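PDB 6H6X: 3-polyprenyl-4-hydroxybenzoate decarboxylase and related decarboxylases from Pelotomaculum thermopropionicum, which is a prenylated-FMN-dependent decarboxylase of the UbiD family that can also carboxylate 2-furoic acid to 2,5-furandicarboxylic acid. Local coordinates for residues B[307-312]-B[317-322]; B[335-340]-B[370-375]; B[347-352]-B[363-368]. The protein carries 8 engineered substitutions. One frame throughout, in Å; residues are numbered along the deposited sequence.

Contact 1. Residues B[307-312]-B[317-322]; sequences VLLQTV and PTVKNV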
# COMPACT_ATOMS: atom_id res chain seq x y z
N VAL B 307 -8.40 21.61 -7.44
CA VAL B 307 -9.70 21.76 -8.09
C VAL B 307 -10.74 20.83 -7.53
O VAL B 307 -11.86 21.25 -7.33
CB VAL B 307 -9.59 21.54 -9.62
CG1 VAL B 307 -10.97 21.35 -10.28
CG2 VAL B 307 -8.86 22.72 -10.25
N LEU B 308 -10.38 19.57 -7.27
CA LEU B 308 -11.26 18.62 -6.66
C LEU B 308 -11.74 19.07 -5.24
O LEU B 308 -12.94 18.95 -4.93
CB LEU B 308 -10.61 17.25 -6.59
CG LEU B 308 -11.33 16.15 -5.79
CD1 LEU B 308 -12.60 15.76 -6.54
CD2 LEU B 308 -10.43 14.92 -5.60
N LEU B 309 -10.82 19.54 -4.39
CA LEU B 309 -11.19 20.05 -3.06
C LEU B 309 -12.23 21.14 -3.15
O LEU B 309 -13.23 21.10 -2.42
CB LEU B 309 -10.00 20.61 -2.29
CG LEU B 309 -10.26 21.03 -0.83
CD1 LEU B 309 -10.84 19.89 0.01
CD2 LEU B 309 -8.95 21.49 -0.20
N GLN B 310 -11.99 22.12 -4.03
CA GLN B 310 -12.95 23.22 -4.23
C GLN B 310 -14.32 22.73 -4.68
O GLN B 310 -15.33 23.10 -4.08
CB GLN B 310 -12.47 24.25 -5.27
CG GLN B 310 -11.67 25.40 -4.69
CD GLN B 310 -11.18 26.35 -5.77
OE1 GLN B 310 -10.74 25.91 -6.86
NE2 GLN B 310 -11.24 27.66 -5.49
N THR B 311 -14.36 21.92 -5.73
CA THR B 311 -15.64 21.43 -6.23
C THR B 311 -16.44 20.65 -5.19
O THR B 311 -17.64 20.81 -5.09
CB THR B 311 -15.46 20.47 -7.41
OG1 THR B 311 -14.50 20.99 -8.32
CG2 THR B 311 -16.83 20.28 -8.14
N VAL B 312 -15.75 19.81 -4.44
CA VAL B 312 -16.39 19.04 -3.42
C VAL B 312 -16.84 19.94 -2.28
O VAL B 312 -17.92 19.74 -1.77
CB VAL B 312 -15.48 17.90 -2.93
CG1 VAL B 312 -16.08 17.17 -1.75
CG2 VAL B 312 -15.25 16.89 -4.06
N PRO B 317 -19.77 21.07 2.51
CA PRO B 317 -18.89 21.95 3.30
C PRO B 317 -18.17 21.23 4.43
O PRO B 317 -17.15 21.71 4.91
CB PRO B 317 -19.86 23.02 3.86
CG PRO B 317 -21.25 22.48 3.65
CD PRO B 317 -21.16 21.58 2.45
N THR B 318 -18.67 20.06 4.81
CA THR B 318 -18.02 19.18 5.80
C THR B 318 -16.75 18.40 5.29
O THR B 318 -16.09 17.70 6.05
CB THR B 318 -19.07 18.18 6.30
OG1 THR B 318 -19.70 17.53 5.17
CG2 THR B 318 -20.15 18.89 7.10
N VAL B 319 -16.40 18.51 4.01
CA VAL B 319 -15.16 17.91 3.48
C VAL B 319 -13.91 18.38 4.22
O VAL B 319 -13.72 19.54 4.38
CB VAL B 319 -15.02 18.21 1.96
CG1 VAL B 319 -14.67 19.68 1.72
CG2 VAL B 319 -13.98 17.30 1.32
N LYS B 320 -13.09 17.47 4.71
CA LYS B 320 -11.81 17.81 5.33
C LYS B 320 -10.65 17.74 4.29
O LYS B 320 -9.77 18.61 4.30
CB LYS B 320 -11.52 16.86 6.48
N ASN B 321 -10.60 16.69 3.45
CA ASN B 321 -9.48 16.53 2.51
C ASN B 321 -9.83 15.66 1.31
O ASN B 321 -10.86 14.96 1.30
CB ASN B 321 -8.27 15.95 3.24
CG ASN B 321 -6.92 16.56 2.76
OD1 ASN B 321 -6.78 17.22 1.68
ND2 ASN B 321 -5.93 16.37 3.60
N VAL B 322 -8.99 15.73 0.28
CA VAL B 322 -9.10 14.92 -0.92
C VAL B 322 -7.70 14.45 -1.32
O VAL B 322 -6.71 15.10 -0.99
CB VAL B 322 -9.76 15.70 -2.05
CG1 VAL B 322 -11.10 16.29 -1.58
CG2 VAL B 322 -8.87 16.83 -2.56

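Contact 2. Residues B[335-340]-B[370-375]; sequences VISIEK and INIFDP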
# COMPACT_ATOMS: atom_id res chain seq x y z
N VAL B 335 -9.95 9.59 -3.12
CA VAL B 335 -10.33 9.32 -1.75
C VAL B 335 -10.71 10.66 -1.10
O VAL B 335 -9.98 11.65 -1.22
CB VAL B 335 -9.24 8.60 -0.95
CG1 VAL B 335 -9.72 8.25 0.45
CG2 VAL B 335 -8.83 7.30 -1.61
N ILE B 336 -11.89 10.72 -0.45
CA ILE B 336 -12.47 11.96 0.09
C ILE B 336 -12.77 11.71 1.54
O ILE B 336 -13.44 10.75 1.83
CB ILE B 336 -13.74 12.38 -0.67
CG1 ILE B 336 -13.39 12.62 -2.12
CG2 ILE B 336 -14.33 13.69 -0.11
CD1 ILE B 336 -14.56 12.89 -2.98
N SER B 337 -12.21 12.52 2.44
CA SER B 337 -12.58 12.47 3.87
C SER B 337 -13.59 13.56 4.18
O SER B 337 -13.46 14.68 3.71
CB SER B 337 -11.35 12.63 4.79
OG SER B 337 -10.82 13.88 4.57
N ILE B 338 -14.65 13.21 4.89
CA ILE B 338 -15.64 14.18 5.36
C ILE B 338 -15.85 14.05 6.86
O ILE B 338 -15.64 13.00 7.44
CB ILE B 338 -16.98 14.01 4.65
CG1 ILE B 338 -17.60 12.62 4.87
CG2 ILE B 338 -16.86 14.34 3.17
CD1 ILE B 338 -18.96 12.54 4.18
N GLU B 339 -16.23 15.14 7.50
CA GLU B 339 -16.67 15.11 8.90
C GLU B 339 -18.16 15.04 8.75
O GLU B 339 -18.82 16.06 8.61
CB GLU B 339 -16.20 16.35 9.67
CG GLU B 339 -16.62 16.37 11.14
CD GLU B 339 -16.21 17.69 11.84
OE1 GLU B 339 -16.75 18.74 11.43
OE2 GLU B 339 -15.35 17.72 12.76
N LYS B 340 -18.70 13.84 8.74
CA LYS B 340 -20.10 13.66 8.33
C LYS B 340 -21.08 14.15 9.43
O LYS B 340 -20.91 13.79 10.58
CB LYS B 340 -20.37 12.20 7.94
CG LYS B 340 -21.82 11.95 7.56
CD LYS B 340 -22.02 10.68 6.75
CE LYS B 340 -21.72 9.45 7.56
NZ LYS B 340 -22.56 8.33 7.10
N ILE B 370 -9.82 8.88 9.18
CA ILE B 370 -9.05 7.93 8.35
C ILE B 370 -7.99 8.77 7.67
O ILE B 370 -8.24 9.86 7.16
CB ILE B 370 -9.94 7.19 7.32
CG1 ILE B 370 -10.99 6.32 8.02
CG2 ILE B 370 -9.08 6.37 6.36
CD1 ILE B 370 -10.42 5.20 8.90
N ASN B 371 -6.76 8.31 7.70
CA ASN B 371 -5.72 8.97 6.92
C ASN B 371 -5.83 8.46 5.46
O ASN B 371 -5.46 7.31 5.12
CB ASN B 371 -4.35 8.67 7.55
CG ASN B 371 -3.20 9.21 6.74
OD1 ASN B 371 -3.36 10.00 5.79
ND2 ASN B 371 -2.01 8.73 7.08
N ILE B 372 -6.33 9.33 4.61
CA ILE B 372 -6.59 9.03 3.24
C ILE B 372 -5.36 8.90 2.38
O ILE B 372 -5.47 8.37 1.25
CB ILE B 372 -7.52 10.05 2.59
CG1 ILE B 372 -6.88 11.42 2.52
CG2 ILE B 372 -8.85 10.11 3.32
CD1 ILE B 372 -7.59 12.36 1.62
N PHE B 373 -4.21 9.34 2.90
CA PHE B 373 -2.93 9.18 2.21
C PHE B 373 -2.27 7.86 2.51
O PHE B 373 -1.20 7.59 1.96
CB PHE B 373 -1.96 10.33 2.55
CG PHE B 373 -2.52 11.66 2.22
CD1 PHE B 373 -2.59 12.06 0.91
CD2 PHE B 373 -3.10 12.46 3.20
CE1 PHE B 373 -3.18 13.25 0.56
CE2 PHE B 373 -3.70 13.64 2.86
CZ PHE B 373 -3.73 14.05 1.54
N ASP B 374 -2.90 7.05 3.36
CA ASP B 374 -2.42 5.71 3.72
C ASP B 374 -3.37 4.69 3.10
O ASP B 374 -4.49 4.47 3.64
CB ASP B 374 -2.41 5.57 5.23
CG ASP B 374 -1.88 4.24 5.69
OD1 ASP B 374 -1.81 3.28 4.88
OD2 ASP B 374 -1.54 4.19 6.90
N PRO B 375 -2.94 4.02 1.99
CA PRO B 375 -3.87 3.10 1.28
C PRO B 375 -4.36 1.95 2.17
O PRO B 375 -5.46 1.50 2.00
CB PRO B 375 -3.07 2.57 0.05
CG PRO B 375 -1.71 3.21 0.13
CD PRO B 375 -1.61 4.11 1.35

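Contact 3. Residues B[347-352]-B[363-368]; sequences KRAIDA and VVVVDH. Engineered in segment 347-352: R348 (natural residue Asn), D351 (natural residue Phe).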
# COMPACT_ATOMS: atom_id res chain seq x y z
N LYS B 347 -22.90 10.48 -0.85
CA LYS B 347 -23.40 10.60 -2.24
C LYS B 347 -23.13 11.94 -2.87
O LYS B 347 -22.73 12.00 -4.04
CB LYS B 347 -24.91 10.27 -2.36
N ARG B 348 -23.32 13.02 -2.12
CA ARG B 348 -23.04 14.36 -2.63
C ARG B 348 -21.52 14.55 -2.90
O ARG B 348 -21.16 15.14 -3.89
CB ARG B 348 -23.54 15.44 -1.65
CG ARG B 348 -25.08 15.51 -1.53
CD ARG B 348 -25.53 16.39 -0.34
NE ARG B 348 -25.10 17.78 -0.51
CZ ARG B 348 -25.65 18.67 -1.36
NH1 ARG B 348 -26.70 18.34 -2.14
NH2 ARG B 348 -25.16 19.90 -1.44
N ALA B 349 -20.66 14.08 -2.01
CA ALA B 349 -19.21 14.16 -2.25
C ALA B 349 -18.86 13.34 -3.53
O ALA B 349 -18.15 13.80 -4.40
CB ALA B 349 -18.45 13.66 -1.03
N ILE B 350 -19.47 12.17 -3.68
CA ILE B 350 -19.26 11.33 -4.85
C ILE B 350 -19.69 12.02 -6.14
O ILE B 350 -18.91 12.02 -7.12
CB ILE B 350 -19.93 9.95 -4.72
CG1 ILE B 350 -19.15 9.11 -3.71
CG2 ILE B 350 -20.01 9.22 -6.08
CD1 ILE B 350 -19.93 7.92 -3.16
N ASP B 351 -20.90 12.58 -6.15
CA ASP B 351 -21.44 13.28 -7.32
C ASP B 351 -20.56 14.48 -7.71
O ASP B 351 -20.32 14.74 -8.87
CB ASP B 351 -22.92 13.71 -7.11
N ALA B 352 -20.06 15.20 -6.72
CA ALA B 352 -19.16 16.33 -6.92
C ALA B 352 -17.79 15.88 -7.47
O ALA B 352 -17.24 16.56 -8.32
CB ALA B 352 -18.98 17.08 -5.62
N VAL B 363 -14.32 6.55 -6.70
CA VAL B 363 -14.31 7.48 -5.58
C VAL B 363 -14.61 6.68 -4.33
O VAL B 363 -15.60 5.94 -4.31
CB VAL B 363 -15.36 8.56 -5.77
CG1 VAL B 363 -15.32 9.61 -4.66
CG2 VAL B 363 -15.16 9.20 -7.12
N VAL B 364 -13.75 6.76 -3.33
CA VAL B 364 -14.11 6.35 -2.01
C VAL B 364 -14.22 7.47 -0.97
O VAL B 364 -13.34 8.36 -0.91
CB VAL B 364 -13.43 5.06 -1.50
CG1 VAL B 364 -12.55 4.31 -2.50
CG2 VAL B 364 -12.95 5.08 -0.09
N VAL B 365 -15.31 7.44 -0.19
CA VAL B 365 -15.56 8.46 0.86
C VAL B 365 -15.34 7.82 2.22
O VAL B 365 -15.81 6.75 2.46
CB VAL B 365 -16.99 9.08 0.79
CG1 VAL B 365 -17.17 10.18 1.85
CG2 VAL B 365 -17.26 9.64 -0.59
N VAL B 366 -14.57 8.45 3.09
CA VAL B 366 -14.32 7.95 4.42
C VAL B 366 -14.52 9.06 5.46
O VAL B 366 -14.59 10.24 5.12
CB VAL B 366 -12.92 7.37 4.59
CG1 VAL B 366 -12.73 6.21 3.62
CG2 VAL B 366 -11.85 8.43 4.32
N ASP B 367 -14.62 8.66 6.72
CA ASP B 367 -14.71 9.60 7.81
C ASP B 367 -13.38 10.34 8.04
O ASP B 367 -12.29 9.84 7.73
CB ASP B 367 -15.16 8.85 9.08
CG ASP B 367 -16.62 8.33 8.96
OD1 ASP B 367 -17.53 9.17 8.73
OD2 ASP B 367 -16.86 7.10 9.05
N HIS B 368 -13.49 11.55 8.61
CA HIS B 368 -12.35 12.46 8.88
C HIS B 368 -11.18 11.87 9.61
O HIS B 368 -10.05 12.29 9.39
CB HIS B 368 -12.82 13.77 9.60
CG HIS B 368 -13.41 13.56 10.98
ND1 HIS B 368 -12.85 14.08 12.13
CD2 HIS B 368 -14.53 12.90 11.38
CE1 HIS B 368 -13.58 13.74 13.18
NE2 HIS B 368 -14.61 13.03 12.75

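Contact 1. Residues B[307-312]-B[317-322]
L308, L309 and V312 of helix 294-315 pack on V319 and V322 of the strand that follows it, 319-324, an outer strand of the mixed sheet in the C-terminal UbiD domain. The axes of these short segments are nearly antiparallel (156°): the chain turns back from the helix into strand 319-324. No hydrogen bond crosses between 307-312 and 317-322, so the two segments are held together by apolar packing. V322 receives two leucines. L308 lies alongside it, pointing the other way, and brings CD2 to 3.7 Å from V322 CB, while L309 slants across and sets CD1 3.9 Å from V322 CG1. With L309 CG anti to its own backbone N (chi1 -174°), the chain swings towards the strand, where CD1 also reaches V319 CG1 at 4.2 Å. V312 meets V319 at about a right angle, CG1 lying 3.7 Å from V319 CG2. Trimming L308 to an alanine removes CG and both methyls, which would probably open a gap beside V322 CB and weaken the link to A353 and S356 of helix 345-356. Polar bonding stays within each segment or passes to other elements. K320 and N321 both face S337 of the neighbouring strand, a classic beta bulge, and N321 OD1 takes a weak bond from V322 N. On the helix, V307 O accepts from both T311 N and T311 OG1; the hydroxyl oxygen, 2.8 Å from V307 O, sits 37° out of the carbonyl plane.

Contact 2. Residues B[335-340]-B[370-375]
I372 sets its branched side chain against V335 and S337 of strand 333-338, so that the loop leading into helix 375-385 closes over one face of the mixed sheet. The loop is compact: a type I beta turn runs from N371 to D374, and D374 then takes the N-cap position of the helix. I372 buries more surface here than any other residue. Its CG1 stands between the backbone N and the carbonyl carbon (chi1 65°), which leaves CG2 facing the strand, 3.5 Å from V335 CG1 and 3.8 Å from S337 CB. The V335 and I372 side chains overlap flank to flank, each directed at the other's backbone, and V335 CG1 also comes within 3.6 Å of I372 CB. I372 CD1 lies 3.8 Å from V335 O, against the strand backbone. S337 offers CB to this contact, while its OG makes a weak hydrogen bond to N321 O on the adjoining strand. V366 of strand 362-367 also touches I372, and V335 continues onto V378 of helix 375-385. Behind I372, its CG1 lies over one face of the F373 ring, offset toward the rim. An Asx turn braces the loop: F373 N donates to N371 OD1 at 3.1 Å, from 51° above the plane of the amide carbonyl.

Contact 3. Residues B[347-352]-B[363-368]
A349 and I350 meet V363 and V365 through aliphatic carbons alone, so no ring, amide or carboxylate presents a face or an edge across this contact. The flat group of engineered R348 turns elsewhere, its NH2 bonding N315 O at the end of helix 294-315. I350 carries the contact from the helix. Its CG1 lies anti to the carbonyl carbon and beside the backbone N (chi1 -72°), a setting that brings this carbon to 3.7 Å from V365 CG2 and 4.0 Å from V363 CG1. The two valines are approached differently: I350 slants across V365 but runs beside V363 with the two side chains oppositely directed. I350 CD1 adds a looser touch at 4.1 Å from V365 CG2, and V365 CG2 in turn lies 4.2 Å from A349 CB. A349 has only CB to offer, and the axes of the two short segments approach to 8.7 Å. V365 further touches T420, a ligand of the bound calcium ion, so this packing lies next to that site. The 144° between the axes is that of a helix returning over its sheet: strand 333-338, helix 345-356 and strand 362-367 form a beta-alpha-beta crossover joining two neighbouring parallel strands.

In the fold
All three contacts are buried and apolar across their segments, and all rest on the five-stranded sheet of the C-terminal domain, but they lie on two faces of it. Contacts 1 and 3 share one face: helices 294-315 and 345-356 pack side by side there, V312 CA lying 3.9 Å from A352 CB. Contact 2 occupies the opposite face under a loop, and contact 3 is nested in the chain segment it closes. Backbone hydrogen bonds supply the polar link. K320 N to S337 O ties contact 1 to contact 2, and I336 N to V364 O ties contact 2 to contact 3. Contact 3 lies closest to the calcium site.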